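Local atomic coordinates of oxalate biosynthetic component 1 (Burkholderia thailandensis, PDB entry 5IKY), a protein that probably makes oxalate as a bifunctional enzyme of quorum sensing-dependent oxalogenesis, combining an alpha/beta serine hydrolase with an additional lyase activity. Residues Pro367-Lys370 against Ala371-Val375; Asp462-Ala466 against Leu467-Gly471; Gly514-Ala518 against Glu519-Asp523; Asp573-Ala576 against Ala577-Ser581. One frame throughout, in Å; residues are numbered along the deposited sequence.

Interaction 1 (Pro367-Lys370 against Ala371-Val375); sequences PLVK and AGVPV
The flat peptide carbonyl of V369 is approached over one face by N of G372, which stands 54° out of its plane at 2.9 Å from V369 O; CG1 of V373 lies near the plane, slightly to the other side, 3.8 Å from the oxygen. The N-H...O angle of 158° makes the G372 bond the one well-formed hydrogen bond of the contact. It closes the C-terminal end of helix 365-370 and turns the chain toward strand 375-380, a helix-to-strand link in a region related to the TIM-barrel clan. N of A371 makes two weak bonds, to P367 O and L368 O, both at 3.1 Å. G372 then leaves helical geometry with a positive phi of 122°. Beyond it the backbone doubles back through a cis peptide bond before P374. V375 returns to the helix end and pairs by backbone hydrogen bonds with S445 and K447, while L368 rests on I349 and A371 on P347 of strand 346-351. On the more open flank, the V373 and V369 side chains cross, CG1 of each 4.1 Å from CG1 of the other. On the buried flank, CG2 of V375 stops 4.0 Å from L368 O.

Interaction 2 (Asp462-Ala466 against Leu467-Gly471); sequences DVAIA and LDLDG
The V463 and L467 side chains run alongside each other in a common direction, with CG1 of V463 3.8 Å from CD1 of L467; this is the tight flank of the contact. L467 has CG anti to its carbonyl carbon (chi1 -61°), which draws the leucine back over the preceding turn until its CG is 3.4 Å from V463 O. That oxygen also accepts the amide of L467, N to O 3.0 Å. Outside partners close this side: V463 meets A428 and L450, and L467 packs on L432 and V436 of helix 418-442. L469 extends the apolar surface, although its CD1 only just reaches A464 CB at 4.5 Å, and it turns to I448 and L450.

The backbone joining these groups is a Schellman motif ending helix 460-466. D468 adopts a positive phi, and two amides reach back into the last turn. N of L469 bonds A464 O at 3.0 Å, almost straight at 175° and nearly along the C=O axis. N of D468 bonds I465 O at the same length of 3.0 Å, but from above the carbonyl plane, 68° out of it.

The other flank is looser and exposed. A466 and D468 both face solvent, and D468 is linked to the helix through a water that donates to both I465 O and D468 OD1. I465 O therefore takes two donors, one from the backbone and one from the water. K3 is a long, weak ion-pair partner of D468 OD1, and its NZ is also hydrogen-bonded to L469 O, tying the turn to the chain just before strand 4-9.

Interaction 3 (Gly514-Ala518 against Glu519-Asp523); sequences GIVDA and ETLRD
The backbone changes from extended to helical between D517 and A518, and the two amides that follow one turn later reach back across the contact. N of L521 bonds D517 O at 3.0 Å, in the carbonyl plane, and N of R522 bonds A518 O at 2.9 Å. D517 is thus the N-cap of helix 518-524, at the strand-to-helix junction that follows strand 514-515, which pairs in parallel with strand 4-9 of the barrel-like parallel sheet.

The cap side chain works through a hydroxyl. CG of D517 sits between the backbone N and carbonyl carbon (chi1 61°), which swings the carboxylate over the first turn. T520 OG1 donates to D517 OD1 at 2.6 Å, meeting it on the syn side and 23° out of the carboxylate plane. The two side chains cross at about a right angle, and V516 also crosses T520 nearly perpendicularly. V516 CG1 rests against both T520 CB, 3.7 Å away, and L521 CB, while V516 and L521 also touch Y6 of strand 4-9.

Charged neighbours are handled outside the turn. E519 is extended beyond CG and directs OE1 and OE2 to the backbone amides of N706 and G708, in the cap domain; those bonds may offset the like charge of D517, whose OD2 is 4.9 Å from E519 OE2. R522 is bent at chi3 and takes its guanidinium to D309, in a salt bridge, and to the carbonyl oxygens of M527 and S273. At the start of that side chain, R522 CG lies 3.1 Å from A518 O.

Interaction 4 (Asp573-Ala576 against Ala577-Ser581); sequences DRLA and AHLAS
L575 and L579 meet one helical turn apart, their side chains crossing with CD1 of L575 4.2 Å from CG of L579. L579 CG also lies 3.2 Å from L575 O, the oxygen that accepts its own amide. The leucines reach each other by different torsions: L575 has CG anti to the backbone N, whereas L579 has it anti to the carbonyl carbon (chi1 -67°).

Around this pair runs a regular ladder of i to i+4 backbone bonds. N of A577 bonds D573 O at 2.9 Å, N of H578 bonds R574 O at 3.2 Å and N of L579 bonds L575 O at 3.1 Å. The last rung, N of A580 to A576 O at 3.0 Å, is also the least straight at 133°; A580 is where the chain leaves helical geometry, ending helix 562-579.

Further out, L575 packs on F636 and L640 of helix 629-641, and both L575 and L579 pack on A599 of helix 592-602, so the leucines face two neighbouring helices of the cap domain. D573 is gripped by two arginines, R644 and, one turn back, R569. H578 also touches A599; in addition its ring meets that of H303 with planes about 55° apart, while R574 NH2 bonds the carbonyl oxygen of H303, in the part resembling beta-keto acid cleavage enzymes. The chemistry is consistent with apolar packing within the cap, where D573 forms its salt bridges to R644 and R569, and a polar and aromatic contact to the part that probably carries the lyase activity.

How the interactions relate
The four contacts follow one another along the chain. Interactions 1, 2 and 3 flank one curled parallel sheet: the first two are helix ends leading into strands 375-380 and 471-474, and the third leads out of strand 514-515 into a helix. Their centres lie 17 to 22 Å apart and none touches another, although nearest atoms approach to about 6 or 7 Å. Strand 4-9 pairs with both 471-474 and 514-515, placing interactions 2 and 3 beside it. E477, a magnesium ligand with H227, follows strand 471-474 closely. Interaction 4 stands apart in the cap domain, its centre 34 Å from interaction 3; both contribute residues that join the cap to the probable barrel: E519, and R574 with H578.

Interaction 1 (Pro367-Lys370 against Ala371-Val375)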
loop_
_atom_site.group_PDB
_atom_site.type_symbol
_atom_site.label_atom_id
_atom_site.label_comp_id
_atom_site.label_asym_id
_atom_site.label_seq_id
_atom_site.Cartn_x
_atom_site.Cartn_y
_atom_site.Cartn_z
ATOM N N PRO A 367 -17.943 12.626 -29.574
ATOM C CA PRO A 367 -18.040 11.274 -29.001
ATOM C C PRO A 367 -17.141 11.032 -27.785
ATOM O O PRO A 367 -17.500 10.236 -26.914
ATOM C CB PRO A 367 -17.608 10.372 -30.163
ATOM C CG PRO A 367 -17.972 11.142 -31.378
ATOM C CD PRO A 367 -17.684 12.574 -31.027
ATOM N N LEU A 368 -15.997 11.707 -27.725
ATOM C CA LEU A 368 -15.064 11.528 -26.613
ATOM C C LEU A 368 -15.543 12.227 -25.345
ATOM O O LEU A 368 -15.359 11.715 -24.241
ATOM C CB LEU A 368 -13.673 12.031 -26.994
ATOM C CG LEU A 368 -12.905 11.108 -27.940
ATOM C CD1 LEU A 368 -11.550 11.697 -28.294
ATOM C CD2 LEU A 368 -12.757 9.730 -27.310
ATOM N N VAL A 369 -16.148 13.400 -25.504
ATOM C CA VAL A 369 -16.743 14.098 -24.370
ATOM C C VAL A 369 -17.876 13.251 -23.802
ATOM O O VAL A 369 -17.964 13.041 -22.589
ATOM C CB VAL A 369 -17.272 15.489 -24.765
ATOM C CG1 VAL A 369 -18.190 16.042 -23.691
ATOM C CG2 VAL A 369 -16.114 16.441 -25.026
ATOM N N LYS A 370 -18.719 12.739 -24.694
ATOM C CA LYS A 370 -19.828 11.865 -24.318
ATOM C C LYS A 370 -19.339 10.607 -23.599
ATOM O O LYS A 370 -20.072 10.008 -22.811
ATOM C CB LYS A 370 -20.644 11.481 -25.556
ATOM C CG LYS A 370 -21.883 10.650 -25.262
ATOM C CD LYS A 370 -22.510 10.112 -26.539
ATOM C CE LYS A 370 -23.677 9.186 -26.234
ATOM N NZ LYS A 370 -24.235 8.558 -27.464
ATOM N N ALA A 371 -18.097 10.217 -23.867
ATOM C CA ALA A 371 -17.522 9.020 -23.260
ATOM C C ALA A 371 -17.143 9.250 -21.797
ATOM O O ALA A 371 -16.760 8.311 -21.097
ATOM C CB ALA A 371 -16.304 8.556 -24.052
ATOM N N GLY A 372 -17.241 10.497 -21.344
ATOM C CA GLY A 372 -16.986 10.820 -19.951
ATOM C C GLY A 372 -15.881 11.836 -19.724
ATOM O O GLY A 372 -14.823 11.779 -20.355
ATOM N N VAL A 373 -16.127 12.762 -18.804
ATOM C CA VAL A 373 -15.181 13.829 -18.507
ATOM C C VAL A 373 -14.648 13.706 -17.077
ATOM O O VAL A 373 -15.341 13.193 -16.200
ATOM C CB VAL A 373 -15.829 15.217 -18.708
ATOM C CG1 VAL A 373 -16.169 15.430 -20.171
ATOM C CG2 VAL A 373 -17.069 15.355 -17.843
ATOM N N PRO A 374 -13.407 14.161 -16.837
ATOM C CA PRO A 374 -12.466 14.745 -17.804
ATOM C C PRO A 374 -11.899 13.736 -18.805
ATOM O O PRO A 374 -11.726 12.559 -18.487
ATOM C CB PRO A 374 -11.352 15.304 -16.914
ATOM C CG PRO A 374 -11.421 14.496 -15.672
ATOM C CD PRO A 374 -12.877 14.209 -15.462
ATOM N N VAL A 375 -11.630 14.213 -20.015
ATOM C CA VAL A 375 -11.079 13.384 -21.073
ATOM C C VAL A 375 -9.596 13.170 -20.812
ATOM O O VAL A 375 -8.872 14.115 -20.504
ATOM C CB VAL A 375 -11.300 14.025 -22.463
ATOM C CG1 VAL A 375 -10.769 13.130 -23.569
ATOM C CG2 VAL A 375 -12.773 14.296 -22.675
#

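Interaction 2 (Asp462-Ala466 against Leu467-Gly471)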
loop_
_atom_site.group_PDB
_atom_site.type_symbol
_atom_site.label_atom_id
_atom_site.label_comp_id
_atom_site.label_asym_id
_atom_site.label_seq_id
_atom_site.Cartn_x
_atom_site.Cartn_y
_atom_site.Cartn_z
ATOM N N ASP A 462 11.184 18.026 -16.409
ATOM C CA ASP A 462 11.316 19.412 -16.859
ATOM C C ASP A 462 10.320 19.768 -17.962
ATOM O O ASP A 462 9.745 20.857 -17.954
ATOM C CB ASP A 462 12.744 19.686 -17.343
ATOM C CG ASP A 462 13.742 19.776 -16.199
ATOM O OD1 ASP A 462 13.369 20.286 -15.121
ATOM O OD2 ASP A 462 14.900 19.337 -16.376
ATOM N N VAL A 463 10.115 18.854 -18.905
ATOM C CA VAL A 463 9.171 19.097 -19.992
ATOM C C VAL A 463 7.736 19.105 -19.472
ATOM O O VAL A 463 6.936 19.962 -19.854
ATOM C CB VAL A 463 9.310 18.048 -21.115
ATOM C CG1 VAL A 463 8.135 18.124 -22.079
ATOM C CG2 VAL A 463 10.619 18.246 -21.862
ATOM N N ALA A 464 7.420 18.159 -18.589
ATOM C CA ALA A 464 6.082 18.071 -18.009
ATOM C C ALA A 464 5.724 19.327 -17.220
ATOM O O ALA A 464 4.583 19.791 -17.263
ATOM C CB ALA A 464 5.969 16.845 -17.122
ATOM N N ILE A 465 6.698 19.872 -16.497
ATOM C CA ILE A 465 6.499 21.117 -15.763
ATOM C C ILE A 465 6.257 22.275 -16.721
ATOM O O ILE A 465 5.333 23.068 -16.530
ATOM C CB ILE A 465 7.706 21.457 -14.867
ATOM C CG1 ILE A 465 7.905 20.388 -13.797
ATOM C CG2 ILE A 465 7.524 22.816 -14.207
ATOM C CD1 ILE A 465 9.190 20.556 -13.023
ATOM N N ALA A 466 7.090 22.358 -17.755
ATOM C CA ALA A 466 7.023 23.445 -18.730
ATOM C C ALA A 466 5.672 23.504 -19.431
ATOM O O ALA A 466 5.154 24.583 -19.710
ATOM C CB ALA A 466 8.138 23.299 -19.755
ATOM N N LEU A 467 5.106 22.337 -19.711
ATOM C CA LEU A 467 3.836 22.251 -20.416
ATOM C C LEU A 467 2.662 22.257 -19.443
ATOM O O LEU A 467 1.504 22.219 -19.860
ATOM C CB LEU A 467 3.798 20.993 -21.284
ATOM C CG LEU A 467 4.866 20.908 -22.375
ATOM C CD1 LEU A 467 4.800 19.567 -23.083
ATOM C CD2 LEU A 467 4.698 22.048 -23.369
ATOM N N ASP A 468 2.975 22.312 -18.150
ATOM C CA ASP A 468 1.962 22.320 -17.096
ATOM C C ASP A 468 1.031 21.118 -17.232
ATOM O O ASP A 468 -0.192 21.253 -17.179
ATOM C CB ASP A 468 1.164 23.630 -17.129
ATOM C CG ASP A 468 0.351 23.854 -15.867
ATOM O OD1 ASP A 468 0.855 23.540 -14.767
ATOM O OD2 ASP A 468 -0.793 24.346 -15.977
ATOM N N LEU A 469 1.618 19.941 -17.416
ATOM C CA LEU A 469 0.833 18.728 -17.613
ATOM C C LEU A 469 0.308 18.180 -16.292
ATOM O O LEU A 469 0.718 18.618 -15.216
ATOM C CB LEU A 469 1.660 17.667 -18.333
ATOM C CG LEU A 469 2.190 18.082 -19.706
ATOM C CD1 LEU A 469 2.879 16.911 -20.387
ATOM C CD2 LEU A 469 1.076 18.640 -20.581
ATOM N N ASP A 470 -0.601 17.217 -16.382
ATOM C CA ASP A 470 -1.275 16.696 -15.202
ATOM C C ASP A 470 -0.628 15.418 -14.683
ATOM O O ASP A 470 -0.659 15.140 -13.483
ATOM C CB ASP A 470 -2.750 16.445 -15.515
ATOM C CG ASP A 470 -3.420 17.647 -16.152
ATOM O OD1 ASP A 470 -3.750 18.601 -15.417
ATOM O OD2 ASP A 470 -3.611 17.641 -17.387
ATOM N N GLY A 471 -0.036 14.646 -15.588
ATOM C CA GLY A 471 0.525 13.360 -15.225
ATOM C C GLY A 471 1.818 13.015 -15.936
ATOM O O GLY A 471 2.114 13.529 -17.013
HETATM O O HOH W 1 3.789 23.213 -13.840
#

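Interaction 3 (Gly514-Ala518 against Glu519-Asp523)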
loop_
_atom_site.group_PDB
_atom_site.type_symbol
_atom_site.label_atom_id
_atom_site.label_comp_id
_atom_site.label_asym_id
_atom_site.label_seq_id
_atom_site.Cartn_x
_atom_site.Cartn_y
_atom_site.Cartn_z
ATOM N N GLY A 514 4.580 17.574 -5.365
ATOM C CA GLY A 514 3.978 16.391 -4.777
ATOM C C GLY A 514 3.365 15.462 -5.808
ATOM O O GLY A 514 3.319 15.780 -6.997
ATOM N N ILE A 515 2.900 14.303 -5.354
ATOM C CA ILE A 515 2.231 13.360 -6.241
ATOM C C ILE A 515 0.833 13.028 -5.736
ATOM O O ILE A 515 0.544 13.161 -4.547
ATOM C CB ILE A 515 3.034 12.053 -6.405
ATOM C CG1 ILE A 515 3.155 11.320 -5.071
ATOM C CG2 ILE A 515 4.407 12.345 -6.978
ATOM C CD1 ILE A 515 3.906 10.005 -5.168
ATOM N N VAL A 516 -0.032 12.603 -6.649
ATOM C CA VAL A 516 -1.411 12.274 -6.309
ATOM C C VAL A 516 -1.603 10.765 -6.192
ATOM O O VAL A 516 -1.284 10.016 -7.117
ATOM C CB VAL A 516 -2.393 12.829 -7.359
ATOM C CG1 VAL A 516 -3.828 12.524 -6.961
ATOM C CG2 VAL A 516 -2.192 14.326 -7.532
ATOM N N ASP A 517 -2.118 10.320 -5.051
ATOM C CA ASP A 517 -2.402 8.903 -4.853
ATOM C C ASP A 517 -3.671 8.501 -5.598
ATOM O O ASP A 517 -4.443 9.356 -6.038
ATOM C CB ASP A 517 -2.536 8.573 -3.364
ATOM C CG ASP A 517 -3.670 9.327 -2.697
ATOM O OD1 ASP A 517 -3.737 10.563 -2.850
ATOM O OD2 ASP A 517 -4.499 8.678 -2.025
ATOM N N ALA A 518 -3.880 7.194 -5.724
ATOM C CA ALA A 518 -5.000 6.651 -6.485
ATOM C C ALA A 518 -6.358 7.134 -5.972
ATOM O O ALA A 518 -7.203 7.554 -6.758
ATOM C CB ALA A 518 -4.944 5.128 -6.476
ATOM N N GLU A 519 -6.558 7.079 -4.658
ATOM C CA GLU A 519 -7.830 7.471 -4.050
ATOM C C GLU A 519 -8.199 8.913 -4.376
ATOM O O GLU A 519 -9.339 9.203 -4.736
ATOM C CB GLU A 519 -7.778 7.285 -2.534
ATOM C CG GLU A 519 -8.396 5.988 -2.045
ATOM C CD GLU A 519 -8.192 5.776 -0.559
ATOM O OE1 GLU A 519 -7.797 4.656 -0.165
ATOM O OE2 GLU A 519 -8.424 6.731 0.214
ATOM N N THR A 520 -7.231 9.812 -4.243
ATOM C CA THR A 520 -7.449 11.220 -4.550
ATOM C C THR A 520 -7.745 11.411 -6.035
ATOM O O THR A 520 -8.615 12.202 -6.408
ATOM C CB THR A 520 -6.228 12.072 -4.154
ATOM O OG1 THR A 520 -5.934 11.870 -2.766
ATOM C CG2 THR A 520 -6.485 13.550 -4.412
ATOM N N LEU A 521 -7.030 10.672 -6.877
ATOM C CA LEU A 521 -7.173 10.811 -8.321
ATOM C C LEU A 521 -8.539 10.330 -8.793
ATOM O O LEU A 521 -9.129 10.918 -9.701
ATOM C CB LEU A 521 -6.062 10.049 -9.049
ATOM C CG LEU A 521 -5.991 10.290 -10.559
ATOM C CD1 LEU A 521 -5.920 11.779 -10.857
ATOM C CD2 LEU A 521 -4.797 9.578 -11.160
ATOM N N ARG A 522 -9.044 9.268 -8.170
ATOM C CA ARG A 522 -10.363 8.750 -8.519
ATOM C C ARG A 522 -11.438 9.810 -8.290
ATOM O O ARG A 522 -12.443 9.844 -9.000
ATOM C CB ARG A 522 -10.685 7.480 -7.722
ATOM C CG ARG A 522 -9.737 6.327 -7.998
ATOM C CD ARG A 522 -10.213 5.034 -7.360
ATOM N NE ARG A 522 -11.171 4.351 -8.217
ATOM C CZ ARG A 522 -10.883 3.293 -8.963
ATOM N NH1 ARG A 522 -9.664 2.768 -8.939
ATOM N NH2 ARG A 522 -11.825 2.742 -9.714
ATOM N N ASP A 523 -11.219 10.681 -7.308
ATOM C CA ASP A 523 -12.126 11.803 -7.078
ATOM C C ASP A 523 -11.982 12.849 -8.180
ATOM O O ASP A 523 -12.978 13.360 -8.689
ATOM C CB ASP A 523 -11.875 12.447 -5.712
ATOM C CG ASP A 523 -12.291 11.552 -4.556
ATOM O OD1 ASP A 523 -12.981 10.538 -4.798
ATOM O OD2 ASP A 523 -11.942 11.877 -3.401
#

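Interaction 4 (Asp573-Ala576 against Ala577-Ser581)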
loop_
_atom_site.group_PDB
_atom_site.type_symbol
_atom_site.label_atom_id
_atom_site.label_comp_id
_atom_site.label_asym_id
_atom_site.label_seq_id
_atom_site.Cartn_x
_atom_site.Cartn_y
_atom_site.Cartn_z
ATOM N N ASP A 573 -27.222 -10.228 -0.639
ATOM C CA ASP A 573 -27.850 -11.290 -1.420
ATOM C C ASP A 573 -26.814 -12.050 -2.245
ATOM O O ASP A 573 -26.857 -13.277 -2.339
ATOM C CB ASP A 573 -28.932 -10.717 -2.339
ATOM C CG ASP A 573 -30.227 -10.426 -1.607
ATOM O OD1 ASP A 573 -30.581 -11.199 -0.696
ATOM O OD2 ASP A 573 -30.896 -9.426 -1.944
ATOM N N ARG A 574 -25.883 -11.309 -2.835
ATOM C CA ARG A 574 -24.836 -11.898 -3.659
ATOM C C ARG A 574 -23.855 -12.712 -2.819
ATOM O O ARG A 574 -23.332 -13.731 -3.274
ATOM C CB ARG A 574 -24.092 -10.810 -4.436
ATOM C CG ARG A 574 -24.878 -10.231 -5.604
ATOM C CD ARG A 574 -24.100 -9.122 -6.304
ATOM N NE ARG A 574 -22.673 -9.423 -6.389
ATOM C CZ ARG A 574 -22.124 -10.205 -7.313
ATOM N NH1 ARG A 574 -22.882 -10.771 -8.243
ATOM N NH2 ARG A 574 -20.816 -10.422 -7.309
ATOM N N LEU A 575 -23.605 -12.259 -1.594
ATOM C CA LEU A 575 -22.743 -12.998 -0.681
ATOM C C LEU A 575 -23.451 -14.258 -0.202
ATOM O O LEU A 575 -22.834 -15.314 -0.068
ATOM C CB LEU A 575 -22.337 -12.132 0.511
ATOM C CG LEU A 575 -21.482 -12.828 1.575
ATOM C CD1 LEU A 575 -20.226 -13.431 0.957
ATOM C CD2 LEU A 575 -21.119 -11.859 2.686
ATOM N N ALA A 576 -24.752 -14.140 0.044
ATOM C CA ALA A 576 -25.551 -15.267 0.512
ATOM C C ALA A 576 -25.631 -16.368 -0.541
ATOM O O ALA A 576 -25.539 -17.552 -0.220
ATOM C CB ALA A 576 -26.947 -14.800 0.897
ATOM N N ALA A 577 -25.800 -15.970 -1.798
ATOM C CA ALA A 577 -25.895 -16.927 -2.895
ATOM C C ALA A 577 -24.571 -17.655 -3.103
ATOM O O ALA A 577 -24.548 -18.858 -3.366
ATOM C CB ALA A 577 -26.324 -16.226 -4.173
ATOM N N HIS A 578 -23.471 -16.919 -2.984
ATOM C CA HIS A 578 -22.145 -17.503 -3.140
ATOM C C HIS A 578 -21.847 -18.513 -2.035
ATOM O O HIS A 578 -21.198 -19.531 -2.274
ATOM C CB HIS A 578 -21.074 -16.414 -3.151
ATOM C CG HIS A 578 -19.677 -16.944 -3.254
ATOM N ND1 HIS A 578 -18.763 -16.839 -2.228
ATOM C CD2 HIS A 578 -19.039 -17.586 -4.262
ATOM C CE1 HIS A 578 -17.622 -17.390 -2.600
ATOM N NE2 HIS A 578 -17.763 -17.851 -3.830
ATOM N N LEU A 579 -22.322 -18.225 -0.827
ATOM C CA LEU A 579 -22.123 -19.124 0.307
ATOM C C LEU A 579 -23.032 -20.345 0.211
ATOM O O LEU A 579 -22.723 -21.404 0.758
ATOM C CB LEU A 579 -22.370 -18.392 1.628
ATOM C CG LEU A 579 -21.377 -17.290 2.000
ATOM C CD1 LEU A 579 -21.753 -16.663 3.334
ATOM C CD2 LEU A 579 -19.955 -17.830 2.035
ATOM N N ALA A 580 -24.153 -20.192 -0.486
ATOM C CA ALA A 580 -25.097 -21.288 -0.665
ATOM C C ALA A 580 -24.794 -22.072 -1.941
ATOM O O ALA A 580 -25.655 -22.777 -2.468
ATOM C CB ALA A 580 -26.521 -20.761 -0.690
ATOM N N SER A 581 -23.566 -21.938 -2.432
ATOM C CA SER A 581 -23.115 -22.683 -3.601
ATOM C C SER A 581 -22.127 -23.766 -3.178
ATOM O O SER A 581 -20.926 -23.514 -3.068
ATOM C CB SER A 581 -22.476 -21.746 -4.627
#